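PDB 1TUA: K Homology domain-containing protein from Aeropyrum pernix, which is of unknown function but contains K homology domain sequence and probably binds RNA. Local coordinates for residues Val90-Lys95 and Gln152-Leu157. Sequence-based numbering, arbitrary orientation.
Sequences VVVDLK and QAIEML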
ATOM      1  N   VAL A  90      -1.923   1.956   3.172  1.00 10.63           N
ATOM      2  CA  VAL A  90      -1.435   2.451   4.453  1.00 10.91           C
ATOM      3  C   VAL A  90       0.067   2.282   4.439  1.00 11.22           C
ATOM      4  O   VAL A  90       0.574   1.275   3.947  1.00 11.04           O
ATOM      5  CB  VAL A  90      -2.021   1.661   5.622  1.00 12.36           C
ATOM      6  CG1 VAL A  90      -1.327   2.064   6.920  1.00 16.00           C
ATOM      7  CG2 VAL A  90      -3.513   1.925   5.710  1.00 13.44           C
ATOM      8  N   VAL A  91       0.784   3.265   4.972  1.00 11.77           N
ATOM      9  CA  VAL A  91       2.239   3.197   4.980  1.00 13.51           C
ATOM     10  C   VAL A  91       2.829   3.386   6.362  1.00 14.36           C
ATOM     11  O   VAL A  91       2.382   4.239   7.127  1.00 15.18           O
ATOM     12  CB  VAL A  91       2.852   4.271   4.051  1.00 14.89           C
ATOM     13  CG1 VAL A  91       4.374   4.199   4.098  1.00 15.25           C
ATOM     14  CG2 VAL A  91       2.357   4.077   2.626  1.00 16.11           C
ATOM     15  N   VAL A  92       3.829   2.570   6.677  1.00 14.11           N
ATOM     16  CA  VAL A  92       4.537   2.667   7.945  1.00 15.02           C
ATOM     17  C   VAL A  92       5.937   3.175   7.608  1.00 14.95           C
ATOM     18  O   VAL A  92       6.701   2.498   6.920  1.00 14.29           O
ATOM     19  CB  VAL A  92       4.649   1.298   8.643  1.00 14.95           C
ATOM     20  CG1 VAL A  92       5.537   1.407   9.870  1.00 16.05           C
ATOM     21  CG2 VAL A  92       3.268   0.815   9.050  1.00 16.26           C
ATOM     22  N   ASP A  93       6.258   4.383   8.057  1.00 14.82           N
ATOM     23  CA  ASP A  93       7.579   4.940   7.790  1.00 15.73           C
ATOM     24  C   ASP A  93       8.468   4.506   8.949  1.00 14.46           C
ATOM     25  O   ASP A  93       8.338   5.013  10.066  1.00 13.46           O
ATOM     26  CB  ASP A  93       7.526   6.468   7.716  1.00 18.41           C
ATOM     27  CG  ASP A  93       8.822   7.065   7.193  1.00 21.89           C
ATOM     28  OD1 ASP A  93       9.897   6.702   7.716  1.00 22.57           O
ATOM     29  OD2 ASP A  93       8.770   7.892   6.258  1.00 24.75           O
ATOM     30  N   LEU A  94       9.370   3.565   8.676  1.00 12.30           N
ATOM     31  CA  LEU A  94      10.247   3.034   9.708  1.00 13.02           C
ATOM     32  C   LEU A  94      11.191   4.055  10.343  1.00 13.59           C
ATOM     33  O   LEU A  94      11.684   3.833  11.449  1.00 14.02           O
ATOM     34  CB  LEU A  94      11.036   1.841   9.153  1.00 12.66           C
ATOM     35  CG  LEU A  94      10.175   0.666   8.657  1.00 12.49           C
ATOM     36  CD1 LEU A  94      11.056  -0.427   8.087  1.00 12.58           C
ATOM     37  CD2 LEU A  94       9.335   0.120   9.804  1.00 14.11           C
ATOM     38  N   LYS A  95      11.446   5.169   9.665  1.00 13.69           N
ATOM     39  CA  LYS A  95      12.328   6.173  10.245  1.00 16.14           C
ATOM     40  C   LYS A  95      11.645   6.865  11.421  1.00 17.23           C
ATOM     41  O   LYS A  95      12.291   7.561  12.210  1.00 16.37           O
ATOM     42  CB  LYS A  95      12.761   7.190   9.190  1.00 17.14           C
ATOM     43  CG  LYS A  95      13.778   6.626   8.217  1.00 19.90           C
ATOM     44  CD  LYS A  95      14.333   7.693   7.302  1.00 25.41           C
ATOM     45  CE  LYS A  95      15.389   7.109   6.377  1.00 28.74           C
ATOM     46  NZ  LYS A  95      15.898   8.108   5.395  1.00 33.00           N
ATOM     47  N   GLN A 152      -0.399  -2.179  12.612  1.00 12.67           N
ATOM     48  CA  GLN A 152      -0.091  -2.330  14.022  1.00 14.14           C
ATOM     49  C   GLN A 152       0.930  -3.454  14.234  1.00 13.92           C
ATOM     50  O   GLN A 152       1.910  -3.277  14.963  1.00 14.40           O
ATOM     51  CB  GLN A 152      -1.387  -2.604  14.793  1.00 17.35           C
ATOM     52  CG  GLN A 152      -1.208  -2.817  16.279  1.00 24.03           C
ATOM     53  CD  GLN A 152      -2.533  -3.002  16.994  1.00 26.34           C
ATOM     54  OE1 GLN A 152      -3.439  -3.672  16.492  1.00 28.86           O
ATOM     55  NE2 GLN A 152      -2.648  -2.420  18.179  1.00 29.12           N
ATOM     56  N   ALA A 153       0.711  -4.602  13.591  1.00 12.39           N
ATOM     57  CA  ALA A 153       1.633  -5.729  13.720  1.00 12.08           C
ATOM     58  C   ALA A 153       3.038  -5.331  13.255  1.00 12.93           C
ATOM     59  O   ALA A 153       4.037  -5.668  13.902  1.00 12.34           O
ATOM     60  CB  ALA A 153       1.127  -6.916  12.914  1.00 10.98           C
ATOM     61  N   ILE A 154       3.112  -4.615  12.133  1.00 13.11           N
ATOM     62  CA  ILE A 154       4.393  -4.158  11.604  1.00 13.62           C
ATOM     63  C   ILE A 154       5.061  -3.208  12.600  1.00 14.74           C
ATOM     64  O   ILE A 154       6.257  -3.316  12.862  1.00 14.35           O
ATOM     65  CB  ILE A 154       4.224  -3.418  10.261  1.00 13.93           C
ATOM     66  CG1 ILE A 154       3.692  -4.380   9.192  1.00 13.86           C
ATOM     67  CG2 ILE A 154       5.559  -2.810   9.834  1.00 12.57           C
ATOM     68  CD1 ILE A 154       4.641  -5.505   8.859  1.00 15.99           C
ATOM     69  N   GLU A 155       4.290  -2.277  13.153  1.00 13.85           N
ATOM     70  CA  GLU A 155       4.849  -1.346  14.124  1.00 16.21           C
ATOM     71  C   GLU A 155       5.374  -2.100  15.353  1.00 16.04           C
ATOM     72  O   GLU A 155       6.459  -1.792  15.861  1.00 16.20           O
ATOM     73  CB  GLU A 155       3.793  -0.319  14.536  1.00 17.85           C
ATOM     74  CG  GLU A 155       3.381   0.603  13.399  1.00 22.01           C
ATOM     75  CD  GLU A 155       2.226   1.523  13.768  1.00 25.78           C
ATOM     76  OE1 GLU A 155       1.241   1.039  14.373  1.00 27.84           O
ATOM     77  OE2 GLU A 155       2.298   2.726  13.444  1.00 29.56           O
ATOM     78  N   MET A 156       4.612  -3.087  15.824  1.00 15.83           N
ATOM     79  CA  MET A 156       5.023  -3.884  16.985  1.00 16.48           C
ATOM     80  C   MET A 156       6.354  -4.598  16.724  1.00 17.08           C
ATOM     81  O   MET A 156       7.201  -4.683  17.612  1.00 18.47           O
ATOM     82  CB  MET A 156       3.944  -4.912  17.346  1.00 14.90           C
ATOM     83  CG  MET A 156       2.708  -4.328  18.037  1.00 16.42           C
ATOM     84  SD  MET A 156       1.370  -5.535  18.225  1.00 12.91           S
ATOM     85  CE  MET A 156       1.968  -6.552  19.521  1.00 19.44           C
ATOM     86  N   LEU A 157       6.541  -5.110  15.509  1.00 15.68           N
ATOM     87  CA  LEU A 157       7.789  -5.792  15.178  1.00 15.26           C
ATOM     88  C   LEU A 157       8.931  -4.788  15.092  1.00 16.37           C
ATOM     89  O   LEU A 157      10.050  -5.082  15.506  1.00 17.25           O
ATOM     90  CB  LEU A 157       7.673  -6.548  13.848  1.00 14.38           C
ATOM     91  CG  LEU A 157       6.800  -7.803  13.821  1.00 13.97           C
ATOM     92  CD1 LEU A 157       6.830  -8.418  12.427  1.00 15.60           C
ATOM     93  CD2 LEU A 157       7.303  -8.800  14.845  1.00 14.69           C
TER
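The carboxylate of E155 lies tilted relative to V92, whose CG2 sits obliquely off one face of it and beyond contact, 4.9 Å from E155 CD; the methylene CG does the touching instead, 4.2 Å from V92 CG1. Glutamate suits this border of the interface, because its aliphatic stem can pack on a strand residue while the charged end continues past it. Chi1 near -66° turns CG toward the strand, and the extended chi2 carries the carboxylate on past V92. The other carboxylate, that of D93, belongs to the strand's end: D93 OD1 accepts from K95 N at 2.9 Å, a capping bond in the turn leading into helix 95-98. The N-H comes in close to the line of the CG-OD1 bond, though bent at the hydrogen (141°). Aspartate is short enough to reach the amide two residues ahead.

Between the backbones the contact is apolar. V92, buried and directed at the helix, presents both methyls to the CG2 branch of I154, which lies 4.2 Å from V92 CG1 and 4.4 Å from V92 CG2. A beta-branched valine favours a strand and is compact enough for the close spacing of strand and helix (V92 CA to E155 CA 7.4 Å). I154 divides its labour: CG2 meets the strand, while the CG1 branch carries CD1 away from it (chi2 -64°), and the residue also packs on I112 and I123. L94 swings its end inward, CD2 4.8 Å from I154 CG2, and joins L105, I108 and I112.

V92 is meanwhile tied through its backbone to V138 in the neighbouring strand. Strand 87-93 is an edge strand of a three-stranded antiparallel sheet, order 1-3-2, with the closing helix 144-158 laid against its face: the beta-alpha-alpha-beta-beta-alpha topology of a type I KH domain, helices packed on one face of the sheet.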